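PDB 1JMX: amine Dehydrogenase from Pseudomonas putida, which probably oxidises primary amines by oxidative deamination and passes the electrons on through heme c. Local coordinates for residues P206-S211 with G260-P264; I270-L274 with Y297-F302. One frame throughout, in Å; residues are numbered along the deposited sequence.

Interaction 1. Residues P206-S211 with G260-P264; sequences PRHEFS and GLRSP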
loop_
_atom_site.group_PDB
_atom_site.type_symbol
_atom_site.label_atom_id
_atom_site.label_comp_id
_atom_site.label_asym_id
_atom_site.label_seq_id
_atom_site.Cartn_x
_atom_site.Cartn_y
_atom_site.Cartn_z
ATOM N N PRO B 206 21.933 4.381 29.583
ATOM C CA PRO B 206 22.682 4.681 30.812
ATOM C C PRO B 206 21.909 5.530 31.837
ATOM O O PRO B 206 22.184 5.456 33.039
ATOM C CB PRO B 206 23.919 5.415 30.280
ATOM C CG PRO B 206 24.164 4.728 28.970
ATOM C CD PRO B 206 22.764 4.655 28.390
ATOM N N ARG B 207 20.932 6.309 31.367
ATOM C CA ARG B 207 20.128 7.165 32.247
ATOM C C ARG B 207 19.035 6.414 33.027
ATOM O O ARG B 207 18.365 7.004 33.873
ATOM C CB ARG B 207 19.502 8.328 31.459
ATOM C CG ARG B 207 20.492 9.118 30.591
ATOM C CD ARG B 207 19.929 10.479 30.162
ATOM N NE ARG B 207 19.861 11.412 31.290
ATOM C CZ ARG B 207 18.747 12.009 31.716
ATOM N NH1 ARG B 207 17.592 11.784 31.109
ATOM N NH2 ARG B 207 18.785 12.830 32.763
ATOM N N HIS B 208 18.834 5.131 32.724
ATOM C CA HIS B 208 17.836 4.308 33.418
ATOM C C HIS B 208 16.444 4.933 33.388
ATOM O O HIS B 208 15.816 5.152 34.422
ATOM C CB HIS B 208 18.276 4.083 34.867
ATOM C CG HIS B 208 17.712 2.848 35.495
ATOM N ND1 HIS B 208 17.251 2.822 36.795
ATOM C CD2 HIS B 208 17.587 1.583 35.027
ATOM C CE1 HIS B 208 16.873 1.594 37.103
ATOM N NE2 HIS B 208 17.066 0.822 36.047
ATOM N N GLU B 209 15.985 5.256 32.190
ATOM C CA GLU B 209 14.670 5.840 32.019
ATOM C C GLU B 209 13.990 5.243 30.792
ATOM O O GLU B 209 14.647 4.661 29.924
ATOM C CB GLU B 209 14.746 7.373 31.927
ATOM C CG GLU B 209 15.545 7.917 30.756
ATOM C CD GLU B 209 15.675 9.450 30.750
ATOM O OE1 GLU B 209 16.071 9.995 29.695
ATOM O OE2 GLU B 209 15.398 10.113 31.778
ATOM N N PHE B 210 12.660 5.276 30.820
ATOM C CA PHE B 210 11.813 4.788 29.742
ATOM C C PHE B 210 11.491 6.044 28.946
ATOM O O PHE B 210 10.713 6.890 29.381
ATOM C CB PHE B 210 10.535 4.162 30.322
ATOM C CG PHE B 210 9.577 3.608 29.288
ATOM C CD1 PHE B 210 9.985 3.351 27.979
ATOM C CD2 PHE B 210 8.254 3.338 29.635
ATOM C CE1 PHE B 210 9.091 2.839 27.038
ATOM C CE2 PHE B 210 7.345 2.822 28.697
ATOM C CZ PHE B 210 7.767 2.576 27.399
ATOM N N SER B 211 12.128 6.178 27.793
ATOM C CA SER B 211 11.929 7.355 26.969
ATOM C C SER B 211 11.399 7.035 25.586
ATOM O O SER B 211 11.672 5.970 25.030
ATOM C CB SER B 211 13.239 8.133 26.850
ATOM O OG SER B 211 14.204 7.394 26.126
ATOM N N GLY B 260 15.297 8.499 19.551
ATOM C CA GLY B 260 16.058 9.622 20.045
ATOM C C GLY B 260 16.476 9.359 21.469
ATOM O O GLY B 260 15.698 8.824 22.246
ATOM N N LEU B 261 17.724 9.681 21.792
ATOM C CA LEU B 261 18.254 9.500 23.142
ATOM C C LEU B 261 19.034 10.706 23.618
ATOM O O LEU B 261 19.671 11.420 22.838
ATOM C CB LEU B 261 19.193 8.290 23.235
ATOM C CG LEU B 261 18.657 6.868 23.378
ATOM C CD1 LEU B 261 19.832 5.920 23.510
ATOM C CD2 LEU B 261 17.722 6.752 24.583
ATOM N N ARG B 262 18.982 10.911 24.925
ATOM C CA ARG B 262 19.733 11.975 25.541
ATOM C C ARG B 262 21.088 11.408 25.888
ATOM O O ARG B 262 21.209 10.245 26.295
ATOM C CB ARG B 262 19.041 12.493 26.786
ATOM C CG ARG B 262 17.936 13.426 26.452
ATOM C CD ARG B 262 17.748 14.377 27.563
ATOM N NE ARG B 262 16.929 13.820 28.618
ATOM C CZ ARG B 262 16.670 14.455 29.757
ATOM N NH1 ARG B 262 17.196 15.658 29.989
ATOM N NH2 ARG B 262 15.792 13.939 30.615
ATOM N N SER B 263 22.111 12.220 25.654
ATOM C CA SER B 263 23.480 11.831 25.922
ATOM C C SER B 263 23.678 11.724 27.415
ATOM O O SER B 263 23.205 12.579 28.169
ATOM C CB SER B 263 24.437 12.879 25.359
ATOM O OG SER B 263 25.779 12.563 25.665
ATOM N N PRO B 264 24.273 10.611 27.873
ATOM C CA PRO B 264 24.527 10.415 29.305
ATOM C C PRO B 264 25.675 11.351 29.758
ATOM O O PRO B 264 25.853 11.625 30.952
ATOM C CB PRO B 264 24.920 8.937 29.374
ATOM C CG PRO B 264 25.522 8.671 28.035
ATOM C CD PRO B 264 24.587 9.391 27.108
HETATM O O HOH W 1 13.491 8.299 23.428
#
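Over one face of the Arg262 guanidinium lies the guanidinium group of Arg207, whose CZ stands 3.6 Å above the Arg262 plane and is displaced toward its rim. The groups do not stack flat, for their planes are 60° apart, and Arg207 NH1 leads the approach, coming within 2.9 Å of Arg262 NH2. Both atoms are donors, so no hydrogen bond joins them. What makes the meeting intelligible is Glu209, whose carboxylate takes Arg207 NH1 at OE1 in a 2.7 Å salt bridge, its hydrogen bond weak at 130°, while OE2 lies 4.0 Å from Arg262 NH2, beyond salt-bridge range. The Arg207 chain turns at its third torsion (chi3 71°), which brings the guanidinium round toward both partners. With an alanine here the salt-bridge partner of Glu209 would be gone, and the neighbouring face of Arg262 would probably be left without its cover. Tyr235 OH also hydrogen-bonds to Glu209 OE1, and Arg262 NH1 reaches the backbone oxygen of Pro267. At one end of the contact Pro206 CB rests on Pro264 CB at 3.8 Å. At the other, a water donates to Gly260 O over 2.6 Å and lies 2.9 Å from Ser211 OG, bridging strands too far apart to pair. These are the first strands of two successive sheets of a seven-bladed beta-propeller. Two arginines beside one buried carboxylate imply that its negative charge probably balances part of their positive charge, with a direct ionic bond to one and a longer-range attraction to the other.

Interaction 2. Residues I270-L274 with Y297-F302; sequences IYGVL and YYCVAF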
loop_
_atom_site.group_PDB
_atom_site.type_symbol
_atom_site.label_atom_id
_atom_site.label_comp_id
_atom_site.label_asym_id
_atom_site.label_seq_id
_atom_site.Cartn_x
_atom_site.Cartn_y
_atom_site.Cartn_z
ATOM N N ILE B 270 19.984 16.002 22.871
ATOM C CA ILE B 270 19.206 14.849 22.448
ATOM C C ILE B 270 19.523 14.569 20.972
ATOM O O ILE B 270 19.609 15.492 20.153
ATOM C CB ILE B 270 17.685 15.063 22.660
ATOM C CG1 ILE B 270 16.932 13.751 22.392
ATOM C CG2 ILE B 270 17.174 16.192 21.771
ATOM C CD1 ILE B 270 15.478 13.808 22.707
ATOM N N TYR B 271 19.767 13.298 20.668
ATOM C CA TYR B 271 20.096 12.860 19.319
ATOM C C TYR B 271 18.989 12.002 18.717
ATOM O O TYR B 271 18.664 10.954 19.262
ATOM C CB TYR B 271 21.382 12.038 19.340
ATOM C CG TYR B 271 22.607 12.761 19.842
ATOM C CD1 TYR B 271 23.728 12.905 19.028
ATOM C CD2 TYR B 271 22.668 13.265 21.139
ATOM C CE1 TYR B 271 24.885 13.526 19.493
ATOM C CE2 TYR B 271 23.817 13.888 21.614
ATOM C CZ TYR B 271 24.923 14.014 20.787
ATOM O OH TYR B 271 26.074 14.617 21.251
ATOM N N GLY B 272 18.432 12.441 17.591
ATOM C CA GLY B 272 17.385 11.691 16.913
ATOM C C GLY B 272 17.907 11.144 15.596
ATOM O O GLY B 272 18.864 11.687 15.054
ATOM N N VAL B 273 17.274 10.101 15.056
ATOM C CA VAL B 273 17.742 9.507 13.804
ATOM C C VAL B 273 16.675 8.838 12.925
ATOM O O VAL B 273 15.649 8.378 13.414
ATOM C CB VAL B 273 18.880 8.456 14.082
ATOM C CG1 VAL B 273 18.307 7.206 14.733
ATOM C CG2 VAL B 273 19.631 8.097 12.798
ATOM N N LEU B 274 16.940 8.844 11.620
ATOM C CA LEU B 274 16.123 8.206 10.587
ATOM C C LEU B 274 16.924 8.345 9.295
ATOM O O LEU B 274 17.748 7.491 8.997
ATOM C CB LEU B 274 14.720 8.815 10.462
ATOM C CG LEU B 274 13.612 7.965 9.799
ATOM C CD1 LEU B 274 13.580 8.121 8.302
ATOM C CD2 LEU B 274 13.769 6.501 10.163
ATOM N N TYR B 297 18.710 4.681 9.131
ATOM C CA TYR B 297 18.997 3.940 10.353
ATOM C C TYR B 297 17.793 4.194 11.258
ATOM O O TYR B 297 17.200 5.272 11.213
ATOM C CB TYR B 297 20.284 4.431 11.021
ATOM C CG TYR B 297 21.564 3.970 10.353
ATOM C CD1 TYR B 297 22.233 4.793 9.449
ATOM C CD2 TYR B 297 22.115 2.719 10.639
ATOM C CE1 TYR B 297 23.417 4.385 8.842
ATOM C CE2 TYR B 297 23.302 2.303 10.041
ATOM C CZ TYR B 297 23.945 3.140 9.139
ATOM O OH TYR B 297 25.097 2.724 8.506
ATOM N N TYR B 298 17.400 3.197 12.042
ATOM C CA TYR B 298 16.239 3.335 12.921
ATOM C C TYR B 298 16.527 3.712 14.364
ATOM O O TYR B 298 15.903 4.610 14.928
ATOM C CB TYR B 298 15.486 2.010 13.029
ATOM C CG TYR B 298 14.722 1.522 11.829
ATOM C CD1 TYR B 298 14.209 2.402 10.872
ATOM C CD2 TYR B 298 14.438 0.163 11.695
ATOM C CE1 TYR B 298 13.418 1.926 9.813
ATOM C CE2 TYR B 298 13.663 -0.312 10.660
ATOM C CZ TYR B 298 13.151 0.561 9.723
ATOM O OH TYR B 298 12.366 0.052 8.717
ATOM N N CYS B 299 17.462 2.979 14.954
ATOM C CA CYS B 299 17.758 3.093 16.367
ATOM C C CYS B 299 19.121 3.577 16.856
ATOM O O CYS B 299 20.157 3.022 16.496
ATOM C CB CYS B 299 17.455 1.723 16.976
ATOM S SG CYS B 299 17.247 1.680 18.730
ATOM N N VAL B 300 19.098 4.577 17.735
ATOM C CA VAL B 300 20.323 5.105 18.327
ATOM C C VAL B 300 20.653 4.307 19.586
ATOM O O VAL B 300 19.769 3.717 20.211
ATOM C CB VAL B 300 20.227 6.616 18.735
ATOM C CG1 VAL B 300 20.238 7.512 17.515
ATOM C CG2 VAL B 300 19.001 6.882 19.587
ATOM N N ALA B 301 21.936 4.271 19.924
ATOM C CA ALA B 301 22.425 3.599 21.124
ATOM C C ALA B 301 23.692 4.324 21.577
ATOM O O ALA B 301 24.563 4.615 20.775
ATOM C CB ALA B 301 22.716 2.122 20.849
ATOM N N PHE B 302 23.729 4.698 22.848
ATOM C CA PHE B 302 24.879 5.374 23.445
ATOM C C PHE B 302 25.618 4.389 24.350
ATOM O O PHE B 302 24.988 3.558 25.011
ATOM C CB PHE B 302 24.404 6.527 24.338
ATOM C CG PHE B 302 24.378 7.868 23.667
ATOM C CD1 PHE B 302 23.170 8.520 23.436
ATOM C CD2 PHE B 302 25.565 8.513 23.324
ATOM C CE1 PHE B 302 23.143 9.792 22.885
ATOM C CE2 PHE B 302 25.547 9.784 22.772
ATOM C CZ PHE B 302 24.332 10.425 22.555
#
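Leu274 O and Tyr297 O, both acceptors, stand only 3.2 Å apart. The approach is eased by one hydrogen bond, nearly straight and in the carbonyl plane, from Tyr297 N to Leu274 O (3.0 Å, 167°), and by a weaker CA-H...O contact from Leu274 CA to Tyr297 O. Next to it the side chains fit tightly. Val273 CG1, set between its own backbone N and carbonyl carbon (chi1 72°), presses on Val300 CG1 at 3.4 Å, closer than ordinary van der Waals contact, and Val273 CG2 leans on Tyr297 CB. The fold is a beta-propeller, and the contact spans neighbouring blades, from the second strand of one to the first of the next; where the latter strand begins, Tyr298 and Cys299 form a classic beta bulge against strand 309-312. Farther along, Phe302 and Tyr271 form a T-shaped pair: the edge of the Phe302 ring points at the Tyr271 face, with Phe302 CZ 3.6 Å from Tyr271 CD2 and the planes 88° apart. Tyr271 OH hydrogen-bonds chiefly to Pro323 O. Leu274 CD2 meets the edge of the Tyr298 ring at CD1, 4.2 Å away, and Tyr298 OH hydrogen-bonds to an acidic side chain of another protein chain.

In the fold
Both interactions join successive propeller blades and share the sheet that holds strands 257-262 and 269-274: interaction 1 ties its first strand back to the preceding blade, interaction 2 its second strand forward to the following one. They also touch, through a probable backbone hydrogen bond from Tyr271 N to Leu261 O and through Phe302, which packs against Ser263 and Pro264. Their chemistry follows their place. Interaction 1 is only partly buried, and charge, water and proline carry it; interaction 2 is wholly buried and made chiefly of aromatic and aliphatic packing. The former meets no other protein chain, whereas the latter reaches one at Leu274 and Tyr298.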